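Local coordinates for protein TlmII (Streptoalloteichus hindustanus, PDB 4HVM) that probably acts in tallysomycin biosynthesis as a condensation-domain protein, a family generally associated with nonribosomal peptide assembly and phosphopantetheine binding, at residues 179-183 / 331-335; 195-200 / 341-347; 199-205 / 355-359; 412-418 / 431-435. All coordinates share one frame; numbering follows the deposited sequence.

Interaction 1. Residues 179-183 / 331-335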
loop_
_atom_site.group_PDB
_atom_site.type_symbol
_atom_site.label_atom_id
_atom_site.label_comp_id
_atom_site.label_asym_id
_atom_site.label_seq_id
_atom_site.Cartn_x
_atom_site.Cartn_y
_atom_site.Cartn_z
ATOM N N PHE A 179 6.381 0.582 -19.833
ATOM C CA PHE A 179 7.655 0.463 -19.129
ATOM C C PHE A 179 7.769 -0.821 -18.315
ATOM O O PHE A 179 6.813 -1.254 -17.671
ATOM C CB PHE A 179 7.901 1.677 -18.229
ATOM C CG PHE A 179 9.145 1.565 -17.395
ATOM C CD1 PHE A 179 10.396 1.727 -17.972
ATOM C CD2 PHE A 179 9.066 1.303 -16.036
ATOM C CE1 PHE A 179 11.544 1.627 -17.212
ATOM C CE2 PHE A 179 10.211 1.202 -15.268
ATOM C CZ PHE A 179 11.452 1.364 -15.858
ATOM N N HIS A 180 8.956 -1.418 -18.351
ATOM C CA HIS A 180 9.246 -2.633 -17.601
ATOM C C HIS A 180 10.711 -2.617 -17.185
ATOM O O HIS A 180 11.596 -2.484 -18.030
ATOM C CB HIS A 180 8.959 -3.868 -18.458
ATOM C CG HIS A 180 8.763 -5.126 -17.667
ATOM N ND1 HIS A 180 9.775 -5.718 -16.943
ATOM C CD2 HIS A 180 7.671 -5.908 -17.498
ATOM C CE1 HIS A 180 9.312 -6.808 -16.356
ATOM N NE2 HIS A 180 8.039 -6.946 -16.678
ATOM N N PRO A 181 10.974 -2.749 -15.878
ATOM C CA PRO A 181 12.336 -2.723 -15.333
ATOM C C PRO A 181 13.217 -3.815 -15.933
ATOM O O PRO A 181 14.441 -3.702 -15.899
ATOM C CB PRO A 181 12.117 -2.994 -13.841
ATOM C CG PRO A 181 10.728 -2.550 -13.575
ATOM C CD PRO A 181 9.962 -2.893 -14.819
ATOM N N LEU A 182 12.589 -4.855 -16.475
ATOM C CA LEU A 182 13.305 -5.966 -17.090
ATOM C C LEU A 182 13.031 -6.016 -18.589
ATOM O O LEU A 182 12.680 -7.060 -19.139
ATOM C CB LEU A 182 12.902 -7.284 -16.433
ATOM C CG LEU A 182 12.975 -7.300 -14.907
ATOM C CD1 LEU A 182 12.606 -8.670 -14.374
ATOM C CD2 LEU A 182 14.356 -6.892 -14.425
ATOM N N ASP A 183 13.185 -4.871 -19.246
ATOM C CA ASP A 183 12.921 -4.779 -20.675
ATOM C C ASP A 183 13.924 -5.600 -21.486
ATOM O O ASP A 183 13.562 -6.216 -22.490
ATOM C CB ASP A 183 12.927 -3.318 -21.129
ATOM C CG ASP A 183 12.157 -3.106 -22.422
ATOM O OD1 ASP A 183 10.906 -3.127 -22.380
ATOM O OD2 ASP A 183 12.801 -2.909 -23.476
ATOM N N HIS A 331 18.489 -7.667 -7.328
ATOM C CA HIS A 331 18.018 -8.738 -8.202
ATOM C C HIS A 331 16.498 -8.724 -8.335
ATOM O O HIS A 331 15.845 -9.766 -8.239
ATOM C CB HIS A 331 18.489 -10.095 -7.679
ATOM C CG HIS A 331 19.969 -10.184 -7.486
ATOM N ND1 HIS A 331 20.587 -9.853 -6.298
ATOM C CD2 HIS A 331 20.960 -10.553 -8.333
ATOM C CE1 HIS A 331 21.891 -10.023 -6.419
ATOM N NE2 HIS A 331 22.144 -10.448 -7.644
ATOM N N TYR A 332 15.947 -7.540 -8.571
ATOM C CA TYR A 332 14.502 -7.353 -8.619
ATOM C C TYR A 332 13.814 -8.208 -9.677
ATOM O O TYR A 332 14.281 -8.327 -10.811
ATOM C CB TYR A 332 14.152 -5.875 -8.827
ATOM C CG TYR A 332 12.688 -5.621 -9.115
ATOM C CD1 TYR A 332 11.733 -5.727 -8.111
ATOM C CD2 TYR A 332 12.262 -5.267 -10.389
ATOM C CE1 TYR A 332 10.394 -5.494 -8.367
ATOM C CE2 TYR A 332 10.924 -5.032 -10.657
ATOM C CZ TYR A 332 9.996 -5.148 -9.640
ATOM O OH TYR A 332 8.665 -4.918 -9.890
ATOM N N LEU A 333 12.705 -8.816 -9.272
ATOM C CA LEU A 333 11.809 -9.530 -10.170
ATOM C C LEU A 333 10.399 -9.277 -9.653
ATOM O O LEU A 333 10.136 -9.475 -8.463
ATOM C CB LEU A 333 12.122 -11.027 -10.169
ATOM C CG LEU A 333 11.319 -11.908 -11.128
ATOM C CD1 LEU A 333 11.744 -11.674 -12.572
ATOM C CD2 LEU A 333 11.454 -13.377 -10.757
ATOM N N PRO A 334 9.497 -8.815 -10.535
ATOM C CA PRO A 334 8.124 -8.457 -10.162
ATOM C C PRO A 334 7.452 -9.529 -9.304
ATOM O O PRO A 334 7.587 -10.722 -9.586
ATOM C CB PRO A 334 7.425 -8.330 -11.515
ATOM C CG PRO A 334 8.506 -7.910 -12.448
ATOM C CD PRO A 334 9.741 -8.635 -11.977
ATOM N N TYR A 335 6.748 -9.091 -8.263
ATOM C CA TYR A 335 6.158 -9.997 -7.283
ATOM C C TYR A 335 5.270 -11.058 -7.916
ATOM O O TYR A 335 5.265 -12.206 -7.477
ATOM C CB TYR A 335 5.367 -9.214 -6.236
ATOM C CG TYR A 335 4.820 -10.066 -5.115
ATOM C CD1 TYR A 335 5.625 -10.442 -4.052
ATOM C CD2 TYR A 335 3.496 -10.488 -5.116
ATOM C CE1 TYR A 335 5.131 -11.216 -3.024
ATOM C CE2 TYR A 335 2.991 -11.266 -4.091
ATOM C CZ TYR A 335 3.813 -11.626 -3.048
ATOM O OH TYR A 335 3.317 -12.401 -2.025
#
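Leu182 points end-on at Pro334. Its CD1 methyl stops 3.7 Å from Pro334 CD. The same methyl meets Leu333 CD1 at 3.6 Å, where the two leucine side chains cross at about a right angle. CG of Leu182 lies anti to its own carbonyl carbon (chi1 -51°), and this sends the branch across to the 331-335 segment. Beside it, Pro181 meets the Tyr332 ring at a slant, with Pro181 CG 3.8 Å from Tyr332 CE2. The His180 ring crosses Pro334 at about a right angle, its CE1 lying 4.1 Å from Pro334 CG. The contact joins two connecting loops of the condensation-domain fold. One leads into helix 185-198. The other leaves helix 314-330 and starts helix 335-344, with Pro334 at the N-cap position. Phe18 of helix 18-27 touches both prolines and Tyr332. Within its own loop, His180 ND1 accepts the backbone N-H of Leu182 at 3.0 Å. The bond lies in the imidazole plane, with an angle of 152° at the hydrogen, and it ties the ring to the backbone at Leu182. A valine in place of His180 would probably leave the Leu182 N-H without this acceptor and open a gap beside Pro334 CG. The polar end of Tyr332 is held elsewhere: its OH bonds to Asp298, which also receives the backbone N-H of Tyr335.

Interaction 2. Residues 195-200 / 341-347. With SO4 (sulfate ion), chain E.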
loop_
_atom_site.group_PDB
_atom_site.type_symbol
_atom_site.label_atom_id
_atom_site.label_comp_id
_atom_site.label_asym_id
_atom_site.label_seq_id
_atom_site.Cartn_x
_atom_site.Cartn_y
_atom_site.Cartn_z
ATOM N N TRP A 195 16.237 -16.112 -8.879
ATOM C CA TRP A 195 15.125 -16.512 -8.027
ATOM C C TRP A 195 14.824 -18.004 -8.129
ATOM O O TRP A 195 14.351 -18.610 -7.170
ATOM C CB TRP A 195 13.879 -15.687 -8.349
ATOM C CG TRP A 195 13.908 -14.321 -7.741
ATOM C CD1 TRP A 195 14.330 -13.165 -8.333
ATOM C CD2 TRP A 195 13.509 -13.969 -6.413
ATOM N NE1 TRP A 195 14.213 -12.114 -7.455
ATOM C CE2 TRP A 195 13.711 -12.583 -6.269
ATOM C CE3 TRP A 195 12.998 -14.694 -5.332
ATOM C CZ2 TRP A 195 13.419 -11.906 -5.084
ATOM C CZ3 TRP A 195 12.709 -14.021 -4.158
ATOM C CH2 TRP A 195 12.919 -12.643 -4.043
ATOM N N SER A 196 15.097 -18.592 -9.290
ATOM C CA SER A 196 14.893 -20.027 -9.481
ATOM C C SER A 196 15.800 -20.842 -8.570
ATOM O O SER A 196 15.432 -21.926 -8.121
ATOM C CB SER A 196 15.141 -20.425 -10.938
ATOM O OG SER A 196 14.104 -19.933 -11.775
ATOM N N ARG A 197 16.986 -20.307 -8.301
ATOM C CA ARG A 197 17.974 -20.988 -7.474
ATOM C C ARG A 197 17.660 -20.862 -5.982
ATOM O O ARG A 197 18.031 -21.728 -5.188
ATOM C CB ARG A 197 19.375 -20.444 -7.777
ATOM C CG ARG A 197 20.480 -21.012 -6.898
ATOM C CD ARG A 197 21.824 -20.341 -7.166
ATOM N NE ARG A 197 22.604 -21.029 -8.192
ATOM C CZ ARG A 197 22.581 -20.723 -9.486
ATOM N NH1 ARG A 197 21.809 -19.737 -9.925
ATOM N NH2 ARG A 197 23.329 -21.407 -10.342
ATOM N N ARG A 198 16.960 -19.797 -5.608
ATOM C CA ARG A 198 16.741 -19.490 -4.194
ATOM C C ARG A 198 15.370 -19.888 -3.644
ATOM O O ARG A 198 15.250 -20.231 -2.468
ATOM C CB ARG A 198 17.022 -18.011 -3.927
ATOM C CG ARG A 198 18.507 -17.704 -3.867
ATOM C CD ARG A 198 18.793 -16.222 -3.979
ATOM N NE ARG A 198 20.228 -15.956 -4.003
ATOM C CZ ARG A 198 21.002 -16.119 -5.073
ATOM N NH1 ARG A 198 22.298 -15.849 -4.998
ATOM N NH2 ARG A 198 20.483 -16.552 -6.216
ATOM N N LEU A 199 14.347 -19.842 -4.492
ATOM C CA LEU A 199 12.989 -20.216 -4.086
ATOM C C LEU A 199 12.838 -21.602 -3.430
ATOM O O LEU A 199 12.120 -21.731 -2.438
ATOM C CB LEU A 199 12.003 -20.058 -5.250
ATOM C CG LEU A 199 11.565 -18.630 -5.582
ATOM C CD1 LEU A 199 10.615 -18.611 -6.770
ATOM C CD2 LEU A 199 10.924 -17.967 -4.370
ATOM N N PRO A 200 13.497 -22.644 -3.979
ATOM C CA PRO A 200 13.352 -23.948 -3.320
ATOM C C PRO A 200 13.985 -24.003 -1.931
ATOM O O PRO A 200 13.588 -24.836 -1.117
ATOM C CB PRO A 200 14.096 -24.899 -4.264
ATOM C CG PRO A 200 14.078 -24.221 -5.583
ATOM C CD PRO A 200 14.210 -22.768 -5.264
ATOM N N LEU A 341 6.565 -18.137 -10.496
ATOM C CA LEU A 341 7.751 -18.985 -10.483
ATOM C C LEU A 341 7.726 -19.968 -9.319
ATOM O O LEU A 341 8.023 -21.151 -9.487
ATOM C CB LEU A 341 9.019 -18.133 -10.426
ATOM C CG LEU A 341 10.346 -18.886 -10.452
ATOM C CD1 LEU A 341 10.429 -19.802 -11.666
ATOM C CD2 LEU A 341 11.503 -17.903 -10.442
ATOM N N ALA A 342 7.367 -19.474 -8.138
ATOM C CA ALA A 342 7.296 -20.319 -6.952
ATOM C C ALA A 342 6.241 -21.411 -7.093
ATOM O O ALA A 342 6.345 -22.473 -6.477
ATOM C CB ALA A 342 7.022 -19.481 -5.723
ATOM N N VAL A 343 5.224 -21.142 -7.904
ATOM C CA VAL A 343 4.167 -22.113 -8.147
ATOM C C VAL A 343 4.656 -23.238 -9.052
ATOM O O VAL A 343 4.411 -24.413 -8.777
ATOM C CB VAL A 343 2.923 -21.449 -8.771
ATOM C CG1 VAL A 343 1.999 -22.495 -9.371
ATOM C CG2 VAL A 343 2.193 -20.617 -7.728
ATOM N N ASP A 344 5.354 -22.871 -10.124
ATOM C CA ASP A 344 5.880 -23.850 -11.073
ATOM C C ASP A 344 6.913 -24.768 -10.426
ATOM O O ASP A 344 6.976 -25.959 -10.728
ATOM C CB ASP A 344 6.502 -23.152 -12.287
ATOM C CG ASP A 344 5.489 -22.358 -13.088
ATOM O OD1 ASP A 344 4.273 -22.606 -12.938
ATOM O OD2 ASP A 344 5.912 -21.487 -13.877
ATOM N N LEU A 345 7.721 -24.207 -9.533
ATOM C CA LEU A 345 8.739 -24.978 -8.832
ATOM C C LEU A 345 8.142 -25.782 -7.676
ATOM O O LEU A 345 8.859 -26.482 -6.959
ATOM C CB LEU A 345 9.845 -24.052 -8.323
ATOM C CG LEU A 345 10.555 -23.193 -9.373
ATOM C CD1 LEU A 345 11.550 -22.258 -8.712
ATOM C CD2 LEU A 345 11.249 -24.057 -10.411
ATOM N N GLY A 346 6.827 -25.671 -7.498
ATOM C CA GLY A 346 6.115 -26.437 -6.488
ATOM C C GLY A 346 6.420 -26.008 -5.068
ATOM O O GLY A 346 6.229 -26.774 -4.124
ATOM N N VAL A 347 6.900 -24.780 -4.918
ATOM C CA VAL A 347 7.231 -24.246 -3.604
ATOM C C VAL A 347 5.963 -23.853 -2.847
ATOM O O VAL A 347 5.840 -24.107 -1.650
ATOM C CB VAL A 347 8.183 -23.041 -3.712
ATOM C CG1 VAL A 347 8.451 -22.444 -2.342
ATOM C CG2 VAL A 347 9.485 -23.458 -4.378
HETATM S S SO4 E . 23.861 -16.477 -8.072
HETATM O O1 SO4 E . 24.532 -17.771 -7.984
HETATM O O2 SO4 E . 24.177 -15.816 -9.338
HETATM O O3 SO4 E . 22.420 -16.700 -8.003
HETATM O O4 SO4 E . 24.308 -15.638 -6.961
#
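Leu199 meets Leu341, Ala342, Leu345 and Val347 across this contact. Starting at its base, Leu199 CB faces Leu345 CD1 at 4.1 Å. CG stands anti to the carbonyl carbon (chi1 -77°), which carries the branch toward helix 335-344. At the tip, Leu199 CD1 rests 3.7 Å from Leu341 CG. It also reaches the backbone of that helix, 3.6 Å from Ala342 N, with the Ala342 methyl close by. The second methyl, CD2, turns to Trp357. Both methyls of Val347 lie against the carbonyl oxygen of Leu199. The arrangement packs the C-terminal end of helix 185-198 against that of helix 335-344. The latter closes in a Schellman motif: Gly346 has positive phi, Gly346 N bonds back to Val343 O, and Val347 N bonds to Ala342 O at 2.8 Å. This turn brings Val347 round to Leu199. One turn back along helix 185-198, Ser196 OG sits 3.6 Å from Leu341 CD2, while its hydrogen bond goes to His192 O. Away from this apolar side, Arg198 holds a sulfate ion, probably from the crystallisation liquor, at the edge of its guanidinium. Arg198 NH2 reaches sulfate O3 at 2.6 Å, and Arg198 NH1 reaches sulfate O4 at 2.8 Å. Arg197 turns a guanidinium face to sulfate O1.

Interaction 3. Residues 199-205 / 355-359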
loop_
_atom_site.group_PDB
_atom_site.type_symbol
_atom_site.label_atom_id
_atom_site.label_comp_id
_atom_site.label_asym_id
_atom_site.label_seq_id
_atom_site.Cartn_x
_atom_site.Cartn_y
_atom_site.Cartn_z
ATOM N N LEU A 199 14.347 -19.842 -4.492
ATOM C CA LEU A 199 12.989 -20.216 -4.086
ATOM C C LEU A 199 12.838 -21.602 -3.430
ATOM O O LEU A 199 12.120 -21.731 -2.438
ATOM C CB LEU A 199 12.003 -20.058 -5.250
ATOM C CG LEU A 199 11.565 -18.630 -5.582
ATOM C CD1 LEU A 199 10.615 -18.611 -6.770
ATOM C CD2 LEU A 199 10.924 -17.967 -4.370
ATOM N N PRO A 200 13.497 -22.644 -3.979
ATOM C CA PRO A 200 13.352 -23.948 -3.320
ATOM C C PRO A 200 13.985 -24.003 -1.931
ATOM O O PRO A 200 13.588 -24.836 -1.117
ATOM C CB PRO A 200 14.096 -24.899 -4.264
ATOM C CG PRO A 200 14.078 -24.221 -5.583
ATOM C CD PRO A 200 14.210 -22.768 -5.264
ATOM N N ALA A 201 14.953 -23.133 -1.668
ATOM C CA ALA A 201 15.686 -23.169 -0.406
ATOM C C ALA A 201 14.983 -22.400 0.710
ATOM O O ALA A 201 15.417 -22.433 1.860
ATOM C CB ALA A 201 17.098 -22.645 -0.604
ATOM N N LEU A 202 13.903 -21.706 0.369
ATOM C CA LEU A 202 13.138 -20.956 1.360
ATOM C C LEU A 202 12.590 -21.881 2.441
ATOM O O LEU A 202 11.933 -22.876 2.135
ATOM C CB LEU A 202 11.991 -20.194 0.694
ATOM C CG LEU A 202 12.186 -18.701 0.429
ATOM C CD1 LEU A 202 13.421 -18.447 -0.410
ATOM C CD2 LEU A 202 10.961 -18.111 -0.246
ATOM N N PRO A 203 12.860 -21.551 3.713
ATOM C CA PRO A 203 12.410 -22.347 4.861
ATOM C C PRO A 203 10.888 -22.450 4.946
ATOM O O PRO A 203 10.177 -21.571 4.459
ATOM C CB PRO A 203 12.961 -21.575 6.063
ATOM C CG PRO A 203 13.193 -20.187 5.558
ATOM C CD PRO A 203 13.600 -20.348 4.130
ATOM N N VAL A 204 10.405 -23.519 5.569
ATOM C CA VAL A 204 8.974 -23.787 5.655
ATOM C C VAL A 204 8.329 -23.102 6.858
ATOM O O VAL A 204 8.820 -23.207 7.981
ATOM C CB VAL A 204 8.695 -25.300 5.733
ATOM C CG1 VAL A 204 7.199 -25.568 5.741
ATOM C CG2 VAL A 204 9.362 -26.026 4.573
ATOM N N ARG A 205 7.225 -22.404 6.610
ATOM C CA ARG A 205 6.461 -21.753 7.668
ATOM C C ARG A 205 4.961 -21.839 7.399
ATOM O O ARG A 205 4.263 -22.676 7.971
ATOM C CB ARG A 205 6.885 -20.290 7.814
ATOM C CG ARG A 205 8.016 -20.062 8.798
ATOM C CD ARG A 205 8.425 -18.601 8.809
ATOM N NE ARG A 205 7.312 -17.724 9.168
ATOM C CZ ARG A 205 7.053 -17.312 10.405
ATOM N NH1 ARG A 205 7.827 -17.696 11.409
ATOM N NH2 ARG A 205 6.019 -16.514 10.639
ATOM N N ALA A 355 2.967 -18.236 1.728
ATOM C CA ALA A 355 3.213 -19.096 2.883
ATOM C C ALA A 355 4.678 -19.108 3.309
ATOM O O ALA A 355 4.988 -19.299 4.486
ATOM C CB ALA A 355 2.738 -20.508 2.596
ATOM N N ARG A 356 5.575 -18.900 2.349
ATOM C CA ARG A 356 7.011 -18.954 2.613
ATOM C C ARG A 356 7.590 -17.574 2.913
ATOM O O ARG A 356 8.775 -17.439 3.215
ATOM C CB ARG A 356 7.748 -19.595 1.437
ATOM C CG ARG A 356 7.225 -20.974 1.060
ATOM C CD ARG A 356 7.582 -22.038 2.093
ATOM N NE ARG A 356 8.827 -22.720 1.745
ATOM C CZ ARG A 356 8.903 -23.827 1.012
ATOM N NH1 ARG A 356 7.802 -24.404 0.547
ATOM N NH2 ARG A 356 10.086 -24.363 0.745
ATOM N N TRP A 357 6.748 -16.551 2.811
ATOM C CA TRP A 357 7.105 -15.204 3.252
ATOM C C TRP A 357 5.896 -14.542 3.908
ATOM O O TRP A 357 5.441 -13.482 3.482
ATOM C CB TRP A 357 7.656 -14.353 2.097
ATOM C CG TRP A 357 6.837 -14.365 0.831
ATOM C CD1 TRP A 357 5.712 -13.634 0.573
ATOM C CD2 TRP A 357 7.099 -15.124 -0.355
ATOM N NE1 TRP A 357 5.251 -13.902 -0.692
ATOM C CE2 TRP A 357 6.085 -14.814 -1.283
ATOM C CE3 TRP A 357 8.088 -16.041 -0.721
ATOM C CZ2 TRP A 357 6.033 -15.388 -2.553
ATOM C CZ3 TRP A 357 8.035 -16.610 -1.982
ATOM C CH2 TRP A 357 7.015 -16.282 -2.881
ATOM N N ASP A 358 5.398 -15.180 4.965
ATOM C CA ASP A 358 4.111 -14.828 5.566
ATOM C C ASP A 358 4.147 -13.647 6.538
ATOM O O ASP A 358 3.263 -13.506 7.383
ATOM C CB ASP A 358 3.500 -16.051 6.257
ATOM C CG ASP A 358 4.382 -16.592 7.362
ATOM O OD1 ASP A 358 5.572 -16.215 7.394
ATOM O OD2 ASP A 358 3.895 -17.390 8.192
ATOM N N VAL A 359 5.161 -12.801 6.416
ATOM C CA VAL A 359 5.208 -11.569 7.192
ATOM C C VAL A 359 5.241 -10.370 6.256
ATOM O O VAL A 359 6.169 -10.216 5.461
ATOM C CB VAL A 359 6.435 -11.522 8.118
ATOM C CG1 VAL A 359 6.460 -10.213 8.889
ATOM C CG2 VAL A 359 6.429 -12.711 9.068
#
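The carbonyl oxygen of Leu202 is gripped by two nitrogens of Arg356. Arg356 NH2 reaches Leu202 O at 2.7 Å, in the carbonyl plane. Arg356 NE reaches the same Leu202 O at 3.1 Å, from above that plane. The oxygen lies at the edge of the guanidinium, close to its plane. NE also makes a weak bond to Pro203 O. Bends at chi2 and chi3 fold the Arg356 chain toward the 202-205 loop, and Val204 CG2 covers one guanidinium face. Leu202 CD2 meets the rim of the Trp357 indole, 3.6 Å from Trp357 CE3; both residues are buried. Trp357 NE1 bonds to Tyr335 OH. Farther along, Arg205 holds Asp358 side-on. Arg205 NE lies 2.9 Å from Asp358 OD1 on its syn lone pair, and Arg205 NH2 is 3.3 Å from that OD1. The guanidinium and carboxylate planes stand 68° apart, so this is not a flat paired bridge. The contact fastens the chain after helix 185-198 to the loop entering strand 359-361, which lies between strands 417-424 and 274-282. The hydrogen bonds of Arg356 across this contact go to backbone oxygens, whereas Arg205 meets a matching charge, and the salt bridge is likely to offset the negative charge of the buried Asp358.

Interaction 4. Residues 412-418 / 431-435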
loop_
_atom_site.group_PDB
_atom_site.type_symbol
_atom_site.label_atom_id
_atom_site.label_comp_id
_atom_site.label_asym_id
_atom_site.label_seq_id
_atom_site.Cartn_x
_atom_site.Cartn_y
_atom_site.Cartn_z
ATOM N N TRP A 412 -7.191 -16.180 0.784
ATOM C CA TRP A 412 -6.148 -15.736 1.704
ATOM C C TRP A 412 -4.777 -16.216 1.229
ATOM O O TRP A 412 -4.603 -17.397 0.936
ATOM C CB TRP A 412 -6.458 -16.252 3.113
ATOM C CG TRP A 412 -5.377 -16.023 4.120
ATOM C CD1 TRP A 412 -4.771 -14.841 4.420
ATOM C CD2 TRP A 412 -4.794 -17.005 4.987
ATOM N NE1 TRP A 412 -3.835 -15.027 5.409
ATOM C CE2 TRP A 412 -3.829 -16.347 5.775
ATOM C CE3 TRP A 412 -4.988 -18.378 5.166
ATOM C CZ2 TRP A 412 -3.061 -17.014 6.727
ATOM C CZ3 TRP A 412 -4.225 -19.039 6.111
ATOM C CH2 TRP A 412 -3.273 -18.357 6.880
ATOM N N ASP A 413 -3.809 -15.304 1.150
ATOM C CA ASP A 413 -2.504 -15.633 0.568
ATOM C C ASP A 413 -1.561 -16.371 1.515
ATOM O O ASP A 413 -0.520 -16.872 1.094
ATOM C CB ASP A 413 -1.815 -14.392 -0.029
ATOM C CG ASP A 413 -1.490 -13.326 1.013
ATOM O OD1 ASP A 413 -1.698 -13.564 2.221
ATOM O OD2 ASP A 413 -1.012 -12.241 0.613
ATOM N N GLY A 414 -1.922 -16.427 2.793
ATOM C CA GLY A 414 -1.130 -17.157 3.764
ATOM C C GLY A 414 -0.366 -16.274 4.730
ATOM O O GLY A 414 0.302 -16.775 5.636
ATOM N N THR A 415 -0.455 -14.960 4.540
ATOM C CA THR A 415 0.212 -14.021 5.434
ATOM C C THR A 415 -0.395 -14.101 6.830
ATOM O O THR A 415 -1.606 -13.956 7.000
ATOM C CB THR A 415 0.124 -12.576 4.914
ATOM O OG1 THR A 415 0.664 -12.513 3.587
ATOM C CG2 THR A 415 0.906 -11.631 5.820
ATOM N N THR A 416 0.452 -14.348 7.824
ATOM C CA THR A 416 -0.013 -14.509 9.198
ATOM C C THR A 416 0.240 -13.274 10.054
ATOM O O THR A 416 -0.479 -13.024 11.018
ATOM C CB THR A 416 0.621 -15.736 9.878
ATOM O OG1 THR A 416 2.050 -15.632 9.832
ATOM C CG2 THR A 416 0.176 -17.012 9.180
ATOM N N THR A 417 1.267 -12.509 9.704
ATOM C CA THR A 417 1.563 -11.269 10.410
ATOM C C THR A 417 1.585 -10.103 9.428
ATOM O O THR A 417 2.477 -10.003 8.585
ATOM C CB THR A 417 2.908 -11.345 11.158
ATOM O OG1 THR A 417 2.870 -12.415 12.111
ATOM C CG2 THR A 417 3.194 -10.037 11.883
ATOM N N ASP A 418 0.589 -9.229 9.540
ATOM C CA ASP A 418 0.483 -8.068 8.667
ATOM C C ASP A 418 0.658 -6.784 9.473
ATOM O O ASP A 418 -0.070 -6.540 10.434
ATOM C CB ASP A 418 -0.869 -8.063 7.955
ATOM C CG ASP A 418 -0.889 -7.145 6.751
ATOM O OD1 ASP A 418 -0.990 -5.914 6.941
ATOM O OD2 ASP A 418 -0.806 -7.660 5.616
ATOM N N VAL A 431 -0.743 -0.577 12.960
ATOM C CA VAL A 431 -1.881 -1.488 12.922
ATOM C C VAL A 431 -1.430 -2.911 12.602
ATOM O O VAL A 431 -0.865 -3.169 11.540
ATOM C CB VAL A 431 -2.937 -1.042 11.898
ATOM C CG1 VAL A 431 -4.141 -1.959 11.959
ATOM C CG2 VAL A 431 -3.351 0.397 12.152
ATOM N N LEU A 432 -1.685 -3.830 13.528
ATOM C CA LEU A 432 -1.213 -5.207 13.397
ATOM C C LEU A 432 -2.356 -6.174 13.138
ATOM O O LEU A 432 -3.337 -6.197 13.879
ATOM C CB LEU A 432 -0.461 -5.639 14.657
ATOM C CG LEU A 432 -0.067 -7.111 14.752
ATOM C CD1 LEU A 432 1.008 -7.449 13.734
ATOM C CD2 LEU A 432 0.396 -7.454 16.161
ATOM N N ASP A 433 -2.219 -6.977 12.087
ATOM C CA ASP A 433 -3.203 -8.004 11.761
ATOM C C ASP A 433 -2.557 -9.381 11.879
ATOM O O ASP A 433 -1.677 -9.728 11.095
ATOM C CB ASP A 433 -3.750 -7.792 10.348
ATOM C CG ASP A 433 -4.523 -6.492 10.210
ATOM O OD1 ASP A 433 -5.332 -6.180 11.109
ATOM O OD2 ASP A 433 -4.311 -5.775 9.211
ATOM N N GLN A 434 -2.990 -10.166 12.860
ATOM C CA GLN A 434 -2.366 -11.461 13.119
ATOM C C GLN A 434 -3.309 -12.646 12.966
ATOM O O GLN A 434 -4.527 -12.503 13.043
ATOM C CB GLN A 434 -1.740 -11.490 14.515
ATOM C CG GLN A 434 -0.411 -10.773 14.600
ATOM C CD GLN A 434 0.584 -11.497 15.488
ATOM O OE1 GLN A 434 1.538 -12.106 15.002
ATOM N NE2 GLN A 434 0.368 -11.429 16.796
ATOM N N ARG A 435 -2.721 -13.814 12.736
ATOM C CA ARG A 435 -3.442 -15.078 12.759
ATOM C C ARG A 435 -2.592 -16.080 13.531
ATOM O O ARG A 435 -1.626 -16.625 12.995
ATOM C CB ARG A 435 -3.701 -15.583 11.339
ATOM C CG ARG A 435 -4.421 -14.588 10.446
ATOM C CD ARG A 435 -4.945 -15.241 9.180
ATOM N NE ARG A 435 -5.551 -14.259 8.286
ATOM C CZ ARG A 435 -6.599 -14.500 7.505
ATOM N NH1 ARG A 435 -7.172 -15.696 7.506
ATOM N NH2 ARG A 435 -7.078 -13.538 6.725
#
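The guanidinium of Arg435 lies flat on the Trp412 indole, its plane 8° from that of the ring. Arg435 CZ is 3.6 Å from the centroid of the five-membered ring, a cation-pi contact over the face. The Arg435 chain, extended from CG to NE, continues the stack: its CD lies 3.6 Å from Trp412 CZ2. Gly414 CA packs on the opposite face. Trp412 CG stands anti to the backbone N (chi1 172°), which carries the indole toward Arg435. At the ring edge, Trp412 NE1 donates to Thr415 O at 2.9 Å. An Asx turn shapes this loop: Asp413 OD1 takes both the N-H and the hydroxyl of Thr415. Replacing Trp412 by a leucine would probably leave the Arg435 guanidinium without its flat support and Thr415 O without the indole donor. Arg435 is placed by the antiparallel hairpin of strands 417-424 and 427-434, its N bonded to Thr416 O. Thr417 and Gln434 follow as a non-hydrogen-bonded pair. One pair further on, Asp418 and Asp433 are hydrogen-bonded, with Asp433 N 2.7 Å from Asp418 O. Their side chains run side by side, Asp418 OD1 4.0 Å from Asp433 OD2. That closeness of like charges is probably eased by hydrogen bonds between Asp418 OD2 and His362, and between Asp433 OD1 and Thr217.

Overall arrangement
Interactions 1, 2 and 3 form one connected run. Interactions 2 and 3 share Leu199 and Pro200, and their centres lie about 10 Å apart. Interaction 1, centred about 17 Å from interaction 2, joins it where Trp195 NE1 meets His331 O at 3.0 Å. It joins interaction 3 where Tyr335 OH meets Trp357 NE1 at 2.8 Å. Along the chain the segments of these three alternate. Interaction 4 touches interaction 3 where the chain enters neighbouring strands 359-361 and 417-424: Asp358 O lies 3.0 Å from Thr416 N, a probable hydrogen bond. Asp358 thus serves both contacts. The sulfate sits on Arg198, away from the apolar contact of interaction 2, and does not indicate a substrate site.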